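Local coordinates for class II aldolase/adducin domain protein (Pseudomonas syringae pv. phaseolicola 1448A, PDB 3OCR), which belongs to the class II aldolase/adducin family and probably acts as a metal-dependent lyase, although the structure alone does not show its substrate, at the interface of chains A and B. Sequence-based numbering; all coordinates share one arbitrary frame. Chains: chain A/B, Class II aldolase/adducin domain protein.

Contact 1: the interface of chains A and B. Residues chain A 51-52, 129-131, 134, 189; chain B 147, 149, 211, 215.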
loop_
_atom_site.group_PDB
_atom_site.type_symbol
_atom_site.label_atom_id
_atom_site.label_comp_id
_atom_site.label_asym_id
_atom_site.label_seq_id
_atom_site.Cartn_x
_atom_site.Cartn_y
_atom_site.Cartn_z
ATOM N N THR A 51 -13.372 -3.466 2.784
ATOM C CA THR A 51 -14.021 -4.724 3.165
ATOM C C THR A 51 -13.255 -5.441 4.260
ATOM O O THR A 51 -12.069 -5.216 4.438
ATOM C CB THR A 51 -14.103 -5.716 1.996
ATOM O OG1 THR A 51 -12.781 -5.964 1.499
ATOM C CG2 THR A 51 -14.988 -5.204 0.893
ATOM N N ASP A 52 -13.956 -6.334 4.951
ATOM C CA ASP A 52 -13.372 -7.189 5.959
ATOM C C ASP A 52 -13.937 -8.593 5.674
ATOM O O ASP A 52 -14.765 -9.137 6.415
ATOM C CB ASP A 52 -13.703 -6.618 7.362
ATOM C CG ASP A 52 -13.334 -7.550 8.494
ATOM O OD1 ASP A 52 -12.384 -8.340 8.341
ATOM O OD2 ASP A 52 -13.995 -7.472 9.554
ATOM N N HIS A 129 -15.147 -1.928 8.482
ATOM C CA HIS A 129 -14.009 -2.277 9.323
ATOM C C HIS A 129 -12.730 -2.140 8.522
ATOM O O HIS A 129 -12.111 -3.145 8.177
ATOM C CB HIS A 129 -14.074 -3.736 9.762
ATOM C CG HIS A 129 -15.124 -4.043 10.778
ATOM N ND1 HIS A 129 -15.454 -5.342 11.108
ATOM C CD2 HIS A 129 -15.901 -3.247 11.550
ATOM C CE1 HIS A 129 -16.402 -5.332 12.028
ATOM N NE2 HIS A 129 -16.692 -4.073 12.312
ATOM N N THR A 130 -12.323 -0.923 8.207
ATOM C CA THR A 130 -11.119 -0.704 7.422
ATOM C C THR A 130 -9.955 -0.473 8.351
ATOM O O THR A 130 -10.157 -0.073 9.500
ATOM C CB THR A 130 -11.251 0.576 6.525
ATOM O OG1 THR A 130 -11.413 1.745 7.363
ATOM C CG2 THR A 130 -12.416 0.430 5.555
ATOM N N ARG A 131 -8.738 -0.711 7.855
ATOM C CA ARG A 131 -7.515 -0.445 8.603
ATOM C C ARG A 131 -7.498 0.941 9.255
ATOM O O ARG A 131 -7.291 1.071 10.467
ATOM C CB ARG A 131 -6.307 -0.612 7.670
ATOM C CG ARG A 131 -4.962 -0.273 8.265
ATOM C CD ARG A 131 -3.927 -0.047 7.154
ATOM N NE ARG A 131 -4.311 1.069 6.291
ATOM C CZ ARG A 131 -4.388 1.019 4.963
ATOM N NH1 ARG A 131 -4.092 -0.104 4.316
ATOM N NH2 ARG A 131 -4.756 2.103 4.283
ATOM N N ILE A 134 -10.818 1.895 11.634
ATOM C CA ILE A 134 -10.669 1.295 12.957
ATOM C C ILE A 134 -9.542 1.991 13.727
ATOM O O ILE A 134 -9.681 2.281 14.904
ATOM C CB ILE A 134 -10.452 -0.219 12.877
ATOM C CG1 ILE A 134 -11.616 -0.887 12.112
ATOM C CG2 ILE A 134 -10.265 -0.819 14.257
ATOM C CD1 ILE A 134 -11.372 -2.329 11.847
ATOM N N ASN A 189 -12.998 1.690 18.858
ATOM C CA ASN A 189 -12.304 0.410 18.790
ATOM C C ASN A 189 -13.013 -0.568 17.873
ATOM O O ASN A 189 -12.943 -1.768 18.080
ATOM C CB ASN A 189 -12.181 -0.217 20.174
ATOM C CG ASN A 189 -11.524 0.722 21.168
ATOM O OD1 ASN A 189 -12.218 1.314 21.979
ATOM N ND2 ASN A 189 -10.190 0.890 21.084
ATOM N N SER B 147 -8.992 -3.124 19.311
ATOM C CA SER B 147 -9.928 -3.279 18.210
ATOM C C SER B 147 -10.737 -4.551 18.415
ATOM O O SER B 147 -10.294 -5.472 19.089
ATOM C CB SER B 147 -9.195 -3.328 16.869
ATOM O OG SER B 147 -8.435 -4.544 16.713
ATOM N N HIS B 149 -11.074 -6.864 16.382
ATOM C CA HIS B 149 -10.249 -7.905 15.776
ATOM C C HIS B 149 -9.138 -8.421 16.704
ATOM O O HIS B 149 -8.916 -9.631 16.789
ATOM C CB HIS B 149 -9.674 -7.387 14.454
ATOM C CG HIS B 149 -10.734 -6.970 13.489
ATOM N ND1 HIS B 149 -11.522 -5.852 13.690
ATOM C CD2 HIS B 149 -11.168 -7.539 12.341
ATOM C CE1 HIS B 149 -12.385 -5.745 12.693
ATOM N NE2 HIS B 149 -12.189 -6.751 11.860
ATOM N N TYR B 211 -4.943 -9.425 10.025
ATOM C CA TYR B 211 -5.726 -8.188 10.007
ATOM C C TYR B 211 -5.626 -7.407 11.322
ATOM O O TYR B 211 -5.494 -6.189 11.307
ATOM C CB TYR B 211 -7.180 -8.446 9.680
ATOM C CG TYR B 211 -7.887 -7.196 9.121
ATOM C CD1 TYR B 211 -7.239 -6.341 8.213
ATOM C CD2 TYR B 211 -9.187 -6.886 9.488
ATOM C CE1 TYR B 211 -7.890 -5.201 7.686
ATOM C CE2 TYR B 211 -9.847 -5.765 8.966
ATOM C CZ TYR B 211 -9.200 -4.937 8.064
ATOM O OH TYR B 211 -9.853 -3.833 7.562
ATOM N N ILE B 215 -4.199 -3.430 11.621
ATOM C CA ILE B 215 -4.975 -2.409 12.225
ATOM C C ILE B 215 -4.112 -1.811 13.356
ATOM O O ILE B 215 -4.113 -0.599 13.551
ATOM C CB ILE B 215 -6.282 -3.005 12.858
ATOM C CG1 ILE B 215 -7.329 -3.331 11.794
ATOM C CG2 ILE B 215 -6.845 -2.039 13.905
ATOM C CD1 ILE B 215 -8.349 -4.389 12.282
HETATM O O HOH W 1 -8.313 -2.078 5.472
HETATM O O HOH W 2 -10.634 -2.898 4.510
#
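Chain A offers two extended stretches, A:Thr51-A:Asp52 and A:His129-A:Thr130, the second running into the start of helix 131-137, while chain B presents the short helix 148-151 and the last turns of helix 199-219. A:His129 is the second histidine of the H-x-H motif that binds the metal in enzymes of the aldolase/adducin family, so chain B abuts the likely active site. A:Asp52 extends with CG anti to the backbone N (chi1 171°), bringing its carboxylate between two imidazoles. Within chain A, A:His129 ND1 donates in its ring plane to the anti lone pair of A:Asp52 OD2 at 3.0 Å, which fixes the rotation of the imidazole. Tip to tip from the partner, B:His149 NE2 gives a nearly straight hydrogen bond of 3.0 Å to the same OD2, entering from above the carboxylate plane. Two N-H donors thus grip one oxygen, which would be expected to keep A:Asp52 charged. B:His149 directs its CE1/NE2 edge at the face of A:His129, the rings standing 85° apart. B:Tyr211 has CG anti to its backbone N (chi1 -158°), and the hydroxyl end of its phenol points at the backbone of A:His129-A:Arg131, with water 1 at the ring edge, in plane. Its hydroxyl OH donates to a lone pair of the A:His129 carbonyl O in the carbonyl plane, at a very short 2.4 Å. Crossing it obliquely, A:Asp52 brings OD1 to 3.7 Å from B:Tyr211 CE2. B:Ile215 CD1 sits over one face of B:His149 and one face of B:Tyr211, backing both first-shell rings. Across from it A:Ile134 CD1 meets B:His149 CE1 at 3.7 Å, and its other branch, CG2, touches B:Ile215 CG2 at 3.6 Å. Two linked waters, each also paired with the tyrosine hydroxyl, complete the polar side: water 2 lies 2.7 Å from the A:Thr51 carbonyl O, and water 1 is 2.8 Å from the helix-start amide A:Arg131 N.

Contact 2: the interface of chains A and B. Residues chain A 141, 220-221, 223-224; chain B 221-222, 226.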
loop_
_atom_site.group_PDB
_atom_site.type_symbol
_atom_site.label_atom_id
_atom_site.label_comp_id
_atom_site.label_asym_id
_atom_site.label_seq_id
_atom_site.Cartn_x
_atom_site.Cartn_y
_atom_site.Cartn_z
ATOM N N ASP A 141 -8.715 10.942 21.002
ATOM C CA ASP A 141 -9.276 12.148 20.424
ATOM C C ASP A 141 -9.963 11.869 19.088
ATOM O O ASP A 141 -10.419 12.794 18.416
ATOM C CB ASP A 141 -8.181 13.190 20.247
ATOM C CG ASP A 141 -7.640 13.720 21.591
ATOM O OD1 ASP A 141 -8.378 13.687 22.594
ATOM O OD2 ASP A 141 -6.478 14.168 21.626
ATOM N N GLN A 220 -0.183 11.931 11.460
ATOM C CA GLN A 220 0.209 11.785 12.860
ATOM C C GLN A 220 1.430 10.840 13.076
ATOM O O GLN A 220 1.806 10.547 14.229
ATOM C CB GLN A 220 -1.011 11.349 13.691
ATOM C CG GLN A 220 -1.285 9.855 13.595
ATOM C CD GLN A 220 -2.688 9.447 14.081
ATOM O OE1 GLN A 220 -3.209 8.427 13.630
ATOM N NE2 GLN A 220 -3.279 10.218 15.005
ATOM N N SER A 221 2.066 10.378 12.000
ATOM C CA SER A 221 3.185 9.416 12.136
ATOM C C SER A 221 4.335 9.847 13.067
ATOM O O SER A 221 5.039 8.998 13.613
ATOM C CB SER A 221 3.748 9.059 10.780
ATOM O OG SER A 221 2.688 8.741 9.927
ATOM N N GLY A 223 3.613 11.693 15.782
ATOM C CA GLY A 223 2.943 12.106 17.018
ATOM C C GLY A 223 1.966 13.241 16.755
ATOM O O GLY A 223 2.164 14.065 15.849
ATOM N N ASN A 224 0.907 13.283 17.552
ATOM C CA ASN A 224 -0.078 14.366 17.464
ATOM C C ASN A 224 0.540 15.753 17.771
ATOM O O ASN A 224 0.104 16.779 17.234
ATOM C CB ASN A 224 -1.292 14.038 18.367
ATOM C CG ASN A 224 -2.219 12.987 17.760
ATOM O OD1 ASN A 224 -2.016 12.530 16.628
ATOM N ND2 ASN A 224 -3.269 12.602 18.516
ATOM N N SER B 221 0.062 4.758 15.275
ATOM C CA SER B 221 0.964 5.707 14.580
ATOM C C SER B 221 1.326 6.985 15.361
ATOM O O SER B 221 2.376 7.580 15.119
ATOM C CB SER B 221 0.397 6.088 13.232
ATOM O OG SER B 221 0.007 4.923 12.567
ATOM N N ALA B 222 0.458 7.418 16.272
ATOM C CA ALA B 222 0.833 8.527 17.179
ATOM C C ALA B 222 1.310 8.089 18.537
ATOM O O ALA B 222 1.437 8.927 19.433
ATOM C CB ALA B 222 -0.292 9.571 17.319
ATOM N N GLU B 226 -1.925 7.287 22.800
ATOM C CA GLU B 226 -3.132 7.877 22.212
ATOM C C GLU B 226 -4.290 6.877 22.120
ATOM O O GLU B 226 -5.417 7.237 21.744
ATOM C CB GLU B 226 -2.822 8.476 20.836
ATOM C CG GLU B 226 -1.764 9.563 20.875
ATOM C CD GLU B 226 -2.290 10.889 21.447
ATOM O OE1 GLU B 226 -3.488 10.965 21.840
ATOM O OE2 GLU B 226 -1.508 11.861 21.488
HETATM O O HOH W 3 4.541 6.793 14.436
HETATM O O HOH W 4 1.000 11.655 19.905
HETATM O O HOH W 5 -5.858 10.644 20.518
#
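B:Ala222 CB is the apolar centre, a methyl set against the side chains of A:Gln220 and A:Asn224 where the 3-10 turns of the two chains meet. A:Gln220 CG lies 3.9 Å from that methyl; it occupies the crowded position between backbone N and carbonyl carbon (chi1 81°), and the chain then runs extended past the alanine. The amide of A:Asn224 closes in with OD1 3.5 Å from B:Ala222 CB. Within chain A the two amides are tied together: A:Gln220 NE2 donates in its amide plane to a lone pair of A:Asn224 OD1 at 3.1 Å, holding both flat groups beside the methyl. Further out, B:Glu226 bends at chi2 (-75°) and crosses A:Asn224 obliquely, its carboxylate turned 43° from the amide; A:Asn224 ND2 stands 3.5 Å from B:Glu226 OE2, a loose polar approach. Water carries the firmer links. Water 4 lies 2.9 Å from A:Asn224 N and also pairs with B:Ala222 O and B:Glu226 OE2, and water 5 joins A:Asp141 N to B:Glu226 OE1. The carbonyls A:Gln220 O and B:Ser221 O, both acceptors, approach to 3.1 Å with no hydrogen between them, an unfavourable close contact. At the outer edge two acidic groups, A:Asp141 OD2 and B:Glu226 OE1, come within 4.4 Å, which would be unfavourable if both are ionised.

About 18 Å separates the centres of contact 1 and contact 2, which belong to the same A-B interface. Helix 199-219 of chain B joins them: its C-terminal part brings B:Tyr211 and B:Ile215 to contact 1, and the 3-10 turn 220-222 that follows it enters contact 2. The patches differ in character, contact 1 being built on direct hydrogen bonds beside the presumed metal site and contact 2 mostly on water. The interface is not an exact two-fold and the assembly holds four copies, which would suit a ring of subunits repeating both contacts, as known for some family members such as L-fuculose-1-phosphate aldolase.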